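Arginine--tRNA ligase (Campylobacter jejuni, PDB 3FNR) catalyses the ATP-dependent attachment of L-arginine to tRNA(Arg), releasing AMP and diphosphate, as a monomeric class I aminoacyl-tRNA synthetase. Local coordinates at residues L8-L11 with A12-A15; F131-E134 with N135-S138; H247-I250 with P251-K254. The protein carries 1 engineered substitution. All blocks are in the same frame, centred on the assembly; numbering follows the deposited sequence.

Contact 1. Residues L8-L11 with A12-A15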
loop_
_atom_site.group_PDB
_atom_site.type_symbol
_atom_site.label_atom_id
_atom_site.label_comp_id
_atom_site.label_asym_id
_atom_site.label_seq_id
_atom_site.Cartn_x
_atom_site.Cartn_y
_atom_site.Cartn_z
ATOM N N LEU A 8 22.382 -11.894 24.827
ATOM C CA LEU A 8 21.391 -12.314 23.830
ATOM C C LEU A 8 20.274 -13.190 24.409
ATOM O O LEU A 8 19.112 -13.068 24.005
ATOM C CB LEU A 8 22.068 -13.026 22.663
ATOM C CG LEU A 8 23.048 -12.258 21.762
ATOM C CD1 LEU A 8 23.718 -13.221 20.798
ATOM C CD2 LEU A 8 22.371 -11.122 20.990
ATOM N N ASN A 9 20.620 -14.061 25.357
ATOM C CA ASN A 9 19.620 -14.885 26.039
ATOM C C ASN A 9 18.638 -14.028 26.829
ATOM O O ASN A 9 17.443 -14.303 26.834
ATOM C CB ASN A 9 20.274 -15.905 26.971
ATOM C CG ASN A 9 19.271 -16.845 27.605
ATOM O OD1 ASN A 9 18.491 -17.503 26.913
ATOM N ND2 ASN A 9 19.289 -16.915 28.927
ATOM N N GLU A 10 19.144 -12.984 27.482
ATOM C CA GLU A 10 18.278 -12.056 28.205
ATOM C C GLU A 10 17.307 -11.350 27.267
ATOM O O GLU A 10 16.119 -11.250 27.571
ATOM C CB GLU A 10 19.081 -11.057 29.048
ATOM C CG GLU A 10 19.556 -11.621 30.397
ATOM C CD GLU A 10 18.512 -12.497 31.087
ATOM O OE1 GLU A 10 17.425 -11.984 31.448
ATOM O OE2 GLU A 10 18.784 -13.705 31.268
ATOM N N LEU A 11 17.816 -10.901 26.120
ATOM C CA LEU A 11 16.979 -10.326 25.058
ATOM C C LEU A 11 15.960 -11.333 24.533
ATOM O O LEU A 11 14.804 -10.977 24.276
ATOM C CB LEU A 11 17.838 -9.794 23.904
ATOM C CG LEU A 11 18.718 -8.559 24.149
ATOM C CD1 LEU A 11 19.311 -8.077 22.834
ATOM C CD2 LEU A 11 17.947 -7.420 24.823
ATOM N N ALA A 12 16.388 -12.588 24.390
ATOM C CA ALA A 12 15.501 -13.674 23.973
ATOM C C ALA A 12 14.382 -13.874 24.985
ATOM O O ALA A 12 13.219 -14.003 24.605
ATOM C CB ALA A 12 16.274 -14.957 23.766
ATOM N N ASN A 13 14.728 -13.854 26.271
ATOM C CA ASN A 13 13.733 -13.975 27.334
ATOM C C ASN A 13 12.717 -12.837 27.327
ATOM O O ASN A 13 11.534 -13.070 27.547
ATOM C CB ASN A 13 14.404 -14.059 28.701
ATOM C CG ASN A 13 14.937 -15.446 29.008
ATOM O OD1 ASN A 13 14.499 -16.442 28.429
ATOM N ND2 ASN A 13 15.884 -15.517 29.936
ATOM N N GLN A 14 13.180 -11.619 27.062
ATOM C CA GLN A 14 12.296 -10.449 27.000
ATOM C C GLN A 14 11.346 -10.511 25.810
ATOM O O GLN A 14 10.163 -10.185 25.933
ATOM C CB GLN A 14 13.113 -9.163 26.955
ATOM C CG GLN A 14 13.806 -8.848 28.278
ATOM C CD GLN A 14 14.980 -7.900 28.126
ATOM O OE1 GLN A 14 15.923 -7.932 28.925
ATOM N NE2 GLN A 14 14.935 -7.051 27.097
ATOM N N ALA A 15 11.884 -10.939 24.671
ATOM C CA ALA A 15 11.121 -11.122 23.451
ATOM C C ALA A 15 10.048 -12.189 23.615
ATOM O O ALA A 15 8.910 -12.000 23.195
ATOM C CB ALA A 15 12.057 -11.496 22.316
HETATM O O HOH W 1 17.069 -18.299 30.220
#
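Two different first torsions bring the amides of N9 and N13 to the same side of the helix: N9 has CG anti to its backbone N (chi1 -175°), whereas N13 has CG beside the backbone N (chi1 -80°), and the second side chain leans back toward the first. Their ND2 atoms end 3.8 Å apart, both of them donors, with the amide planes turned 65° from each other. A single water resolves this meeting of like groups, accepting from N9 ND2 at 2.9 Å and from N13 ND2 at 3.0 Å. The opposite ends of the amides are occupied too, because K430 NZ, from helix 425-445, hydrogen-bonds to both OD1 atoms. E10 bends at its second torsion, which leaves OE2 3.7 Å from N13 ND2, near it but not bonded. On a neighbouring face of the helix, L11 CD2 lies 3.8 Å from Q14 NE2, a methyl beside an amide nitrogen. Beneath the side chains runs the ordinary i to i+4 ladder of helix 5-17, including N13 N to N9 O at 2.8 Å and A15 N to L11 O at 2.9 Å. The apolar side of the same helix rests on the C-terminal helices, L8 on V374, L377 and L381, and A12 and A15 on L434. A donor at each OD1 and an acceptor at each ND2 should set both amide flips, so that one lysine and one water tie the two asparagines together, and the shared lysine joins helix 5-17 to helix 425-445 of the DALR anticodon-binding domain.

Contact 2. Residues F131-E134 with N135-S138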
loop_
_atom_site.group_PDB
_atom_site.type_symbol
_atom_site.label_atom_id
_atom_site.label_comp_id
_atom_site.label_asym_id
_atom_site.label_seq_id
_atom_site.Cartn_x
_atom_site.Cartn_y
_atom_site.Cartn_z
ATOM N N PHE A 131 -33.993 5.145 -17.091
ATOM C CA PHE A 131 -32.833 5.212 -17.972
ATOM C C PHE A 131 -32.955 6.166 -19.161
ATOM O O PHE A 131 -33.165 5.756 -20.304
ATOM C CB PHE A 131 -32.369 3.806 -18.361
ATOM C CG PHE A 131 -31.864 3.021 -17.194
ATOM C CD1 PHE A 131 -32.702 2.144 -16.516
ATOM C CD2 PHE A 131 -30.563 3.197 -16.734
ATOM C CE1 PHE A 131 -32.245 1.436 -15.411
ATOM C CE2 PHE A 131 -30.096 2.489 -15.631
ATOM C CZ PHE A 131 -30.941 1.607 -14.969
ATOM N N SER A 132 -32.803 7.452 -18.851
ATOM C CA SER A 132 -32.728 8.520 -19.843
ATOM C C SER A 132 -31.578 9.464 -19.487
ATOM O O SER A 132 -31.068 9.422 -18.362
ATOM C CB SER A 132 -34.058 9.283 -19.922
ATOM O OG SER A 132 -34.470 9.762 -18.651
ATOM N N GLU A 133 -31.190 10.314 -20.442
ATOM C CA GLU A 133 -30.053 11.242 -20.300
ATOM C C GLU A 133 -30.133 12.234 -19.133
ATOM O O GLU A 133 -29.104 12.753 -18.694
ATOM C CB GLU A 133 -29.822 12.021 -21.599
ATOM C CG GLU A 133 -28.950 11.312 -22.623
ATOM C CD GLU A 133 -28.353 12.269 -23.647
ATOM O OE1 GLU A 133 -27.939 13.387 -23.262
ATOM O OE2 GLU A 133 -28.289 11.899 -24.841
ATOM N N GLU A 134 -31.342 12.496 -18.643
ATOM C CA GLU A 134 -31.537 13.427 -17.530
ATOM C C GLU A 134 -31.172 12.825 -16.175
ATOM O O GLU A 134 -30.893 13.556 -15.222
ATOM C CB GLU A 134 -32.964 14.004 -17.521
ATOM C CG GLU A 134 -34.080 13.003 -17.258
ATOM C CD GLU A 134 -35.458 13.601 -17.479
ATOM O OE1 GLU A 134 -36.262 13.626 -16.520
ATOM O OE2 GLU A 134 -35.733 14.051 -18.612
ATOM N N ASN A 135 -31.175 11.498 -16.096
ATOM C CA ASN A 135 -30.870 10.803 -14.850
ATOM C C ASN A 135 -29.416 10.328 -14.718
ATOM O O ASN A 135 -29.079 9.643 -13.750
ATOM C CB ASN A 135 -31.848 9.644 -14.627
ATOM C CG ASN A 135 -33.233 10.117 -14.212
ATOM O OD1 ASN A 135 -33.389 10.870 -13.247
ATOM N ND2 ASN A 135 -34.250 9.665 -14.934
ATOM N N ILE A 136 -28.570 10.699 -15.686
ATOM C CA ILE A 136 -27.141 10.339 -15.670
ATOM C C ILE A 136 -26.401 10.711 -14.370
ATOM O O ILE A 136 -25.766 9.835 -13.788
ATOM C CB ILE A 136 -26.357 10.860 -16.922
ATOM C CG1 ILE A 136 -26.901 10.239 -18.209
ATOM C CG2 ILE A 136 -24.852 10.579 -16.791
ATOM C CD1 ILE A 136 -26.332 10.855 -19.471
ATOM N N PRO A 137 -26.490 11.984 -13.899
ATOM C CA PRO A 137 -25.778 12.265 -12.642
ATOM C C PRO A 137 -26.387 11.626 -11.391
ATOM O O PRO A 137 -25.681 11.459 -10.400
ATOM C CB PRO A 137 -25.811 13.794 -12.538
ATOM C CG PRO A 137 -26.966 14.213 -13.340
ATOM C CD PRO A 137 -27.151 13.197 -14.428
ATOM N N SER A 138 -27.670 11.273 -11.437
ATOM C CA SER A 138 -28.277 10.473 -10.370
ATOM C C SER A 138 -27.739 9.041 -10.401
ATOM O O SER A 138 -27.560 8.413 -9.349
ATOM C CB SER A 138 -29.803 10.455 -10.492
ATOM O OG SER A 138 -30.347 11.734 -10.220
HETATM O O HOH W 2 -30.033 13.111 -12.561
#
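N135 N donates to S132 O at 3.1 Å, closing a type I beta turn, S132 to N135, that leads into helix 136-157, with N135 itself at the N-cap position. The donor stands above the carbonyl plane, 46° out of it, and the N-H...O angle is 155°. N135 does not cap the helix with its side chain; CG sits beside the backbone N (chi1 -74°), and ND2 instead reaches back along the chain to bond F130 O. That places ND2 3.7 Å from S132 OG and alongside E134 CG, the side chains of E134 and N135 pointing the same way. On another side of the turn I136 runs next to E133: CD1 is 4.1 Å from E133 CG and, like CG1, only 3.4 Å from E133 O. Further out, I136 packs on Y84 and L88 of helix 80-98, while F131 fills in against L91 and V94 of that helix and A122 and F123 of helix 113-126, so the residues flanking the turn pack on neighbouring helices of the catalytic domain. A water gives a hydrogen to E134 O at 2.8 Å and is hydrogen-bonded to S138 OG at 2.7 Å.

Contact 3. Residues H247-I250 with P251-K254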
loop_
_atom_site.group_PDB
_atom_site.type_symbol
_atom_site.label_atom_id
_atom_site.label_comp_id
_atom_site.label_asym_id
_atom_site.label_seq_id
_atom_site.Cartn_x
_atom_site.Cartn_y
_atom_site.Cartn_z
ATOM N N HIS A 247 6.659 12.811 -11.833
ATOM C CA HIS A 247 7.812 13.516 -11.255
ATOM C C HIS A 247 7.797 15.024 -11.543
ATOM O O HIS A 247 8.095 15.831 -10.658
ATOM C CB HIS A 247 9.138 12.900 -11.729
ATOM C CG HIS A 247 10.352 13.540 -11.124
ATOM N ND1 HIS A 247 11.161 14.414 -11.822
ATOM C CD2 HIS A 247 10.885 13.448 -9.881
ATOM C CE1 HIS A 247 12.141 14.827 -11.036
ATOM N NE2 HIS A 247 11.996 14.256 -9.853
ATOM N N GLY A 248 7.422 15.392 -12.772
ATOM C CA GLY A 248 7.402 16.798 -13.208
ATOM C C GLY A 248 6.375 17.681 -12.514
ATOM O O GLY A 248 6.401 18.902 -12.649
ATOM N N TYR A 249 5.485 17.052 -11.758
ATOM C CA TYR A 249 4.408 17.721 -11.048
ATOM C C TYR A 249 4.836 18.139 -9.639
ATOM O O TYR A 249 4.165 18.944 -9.000
ATOM C CB TYR A 249 3.226 16.763 -10.976
ATOM C CG TYR A 249 1.884 17.368 -10.652
ATOM C CD1 TYR A 249 1.366 17.299 -9.358
ATOM C CD2 TYR A 249 1.103 17.963 -11.645
ATOM C CE1 TYR A 249 0.115 17.829 -9.051
ATOM C CE2 TYR A 249 -0.159 18.497 -11.349
ATOM C CZ TYR A 249 -0.641 18.421 -10.047
ATOM O OH TYR A 249 -1.872 18.939 -9.734
ATOM N N ILE A 250 5.951 17.590 -9.155
ATOM C CA ILE A 250 6.457 17.913 -7.812
ATOM C C ILE A 250 6.743 19.413 -7.580
ATOM O O ILE A 250 6.204 19.973 -6.625
ATOM C CB ILE A 250 7.656 17.001 -7.361
ATOM C CG1 ILE A 250 7.253 15.523 -7.391
ATOM C CG2 ILE A 250 8.125 17.366 -5.950
ATOM C CD1 ILE A 250 8.385 14.548 -7.047
ATOM N N PRO A 251 7.540 20.076 -8.459
ATOM C CA PRO A 251 7.890 21.472 -8.169
ATOM C C PRO A 251 6.710 22.441 -8.036
ATOM O O PRO A 251 6.771 23.331 -7.195
ATOM C CB PRO A 251 8.755 21.874 -9.371
ATOM C CG PRO A 251 9.315 20.601 -9.857
ATOM C CD PRO A 251 8.174 19.644 -9.721
ATOM N N ARG A 252 5.654 22.265 -8.830
ATOM C CA ARG A 252 4.481 23.150 -8.755
ATOM C C ARG A 252 3.666 22.956 -7.476
ATOM O O ARG A 252 3.007 23.885 -7.014
ATOM C CB ARG A 252 3.576 23.022 -9.993
ATOM C CG ARG A 252 2.706 21.777 -10.044
ATOM C CD ARG A 252 2.106 21.556 -11.424
ATOM N NE ARG A 252 3.120 21.079 -12.352
ATOM C CZ ARG A 252 2.872 20.623 -13.570
ATOM N NH1 ARG A 252 3.876 20.209 -14.325
ATOM N NH2 ARG A 252 1.632 20.568 -14.029
ATOM N N MET A 253 3.735 21.763 -6.891
ATOM C CA MET A 253 3.026 21.509 -5.654
ATOM C C MET A 253 3.807 22.056 -4.467
ATOM O O MET A 253 3.221 22.645 -3.562
ATOM C CB MET A 253 2.681 20.022 -5.515
ATOM C CG MET A 253 1.576 19.684 -4.478
ATOM S SD MET A 253 -0.062 20.468 -4.662
ATOM C CE MET A 253 -0.217 20.475 -6.412
ATOM N N LYS A 254 5.129 21.894 -4.487
ATOM C CA LYS A 254 5.986 22.464 -3.439
ATOM C C LYS A 254 5.900 23.992 -3.427
ATOM O O LYS A 254 5.880 24.609 -2.357
ATOM C CB LYS A 254 7.446 22.032 -3.624
ATOM C CG LYS A 254 7.669 20.534 -3.696
ATOM C CD LYS A 254 7.768 19.899 -2.329
ATOM C CE LYS A 254 8.627 18.646 -2.385
ATOM N NZ LYS A 254 9.017 18.182 -1.029
HETATM O O HOH W 3 5.716 21.192 -11.508
#
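R252 reaches back from the first turn of helix 250-258 to lie over the ring of Y249. From CB, the first torsion (chi1 76°) sets CG between the backbone N and the carbonyl carbon, where it meets Y249 O at 3.4 Å. CD comes next and sits over one face of the tyrosine ring, 4.1 Å from the centroid and 27° off the normal, a CH-pi contact. The chain then bends at chi3, and NE donates to a water at 2.7 Å that lies in the guanidinium plane, at its edge. The same water accepts from R252 N and gives a hydrogen to G248 O, so it joins backbone and side chain of the arginine to the preceding turn. Beyond NE, the guanidinium presents a face to Y249 CD2, which is 3.6 Å from NH2; ring and guanidinium planes are 39° apart, so this is a tilted approach and not a parallel stack. NH1 ends in a weak hydrogen bond to G248 O at 3.3 Å.

The ring has a second neighbour in M253, whose CE lies 3.8 Å from Y249 CE1, and the OH of Y249 is hydrogen-bonded to D223 of helix 219-231. Farther along, K254 runs alongside I250, with K254 CE 3.8 Å from I250 CG2, before NZ bonds the carbonyls of S264 and L267. The backbone N of K254 meets I250 O at 3.1 Å in a nearly straight bond, opening the helical ladder. Taken together this is the start of a helix linking two parallel strands, 237-243 and 267-279, a beta-alpha-beta connection in the Rossmann-type nucleotide-binding core of a class I synthetase.

The three contacts are separate local stretches of one chain. Contacts 1 and 2 lie farthest apart, about 66 Å between centres and on opposite sides of the chain's centre. Contact 3 sits nearer the middle, about 48 Å from contact 1 and 38 Å from contact 2, centre to centre; even contacts 2 and 3 are about 25 Å apart at their nearest atoms. Contact 1 sits where helix 5-17 meets the anticodon-binding helices; contacts 2 and 3 both lie within the catalytic domain, which also carries the HIGH motif, A39-H49. A glycerol, probably from the crystallisation liquor, lies about 4 Å from the Y249 side chain in contact 3.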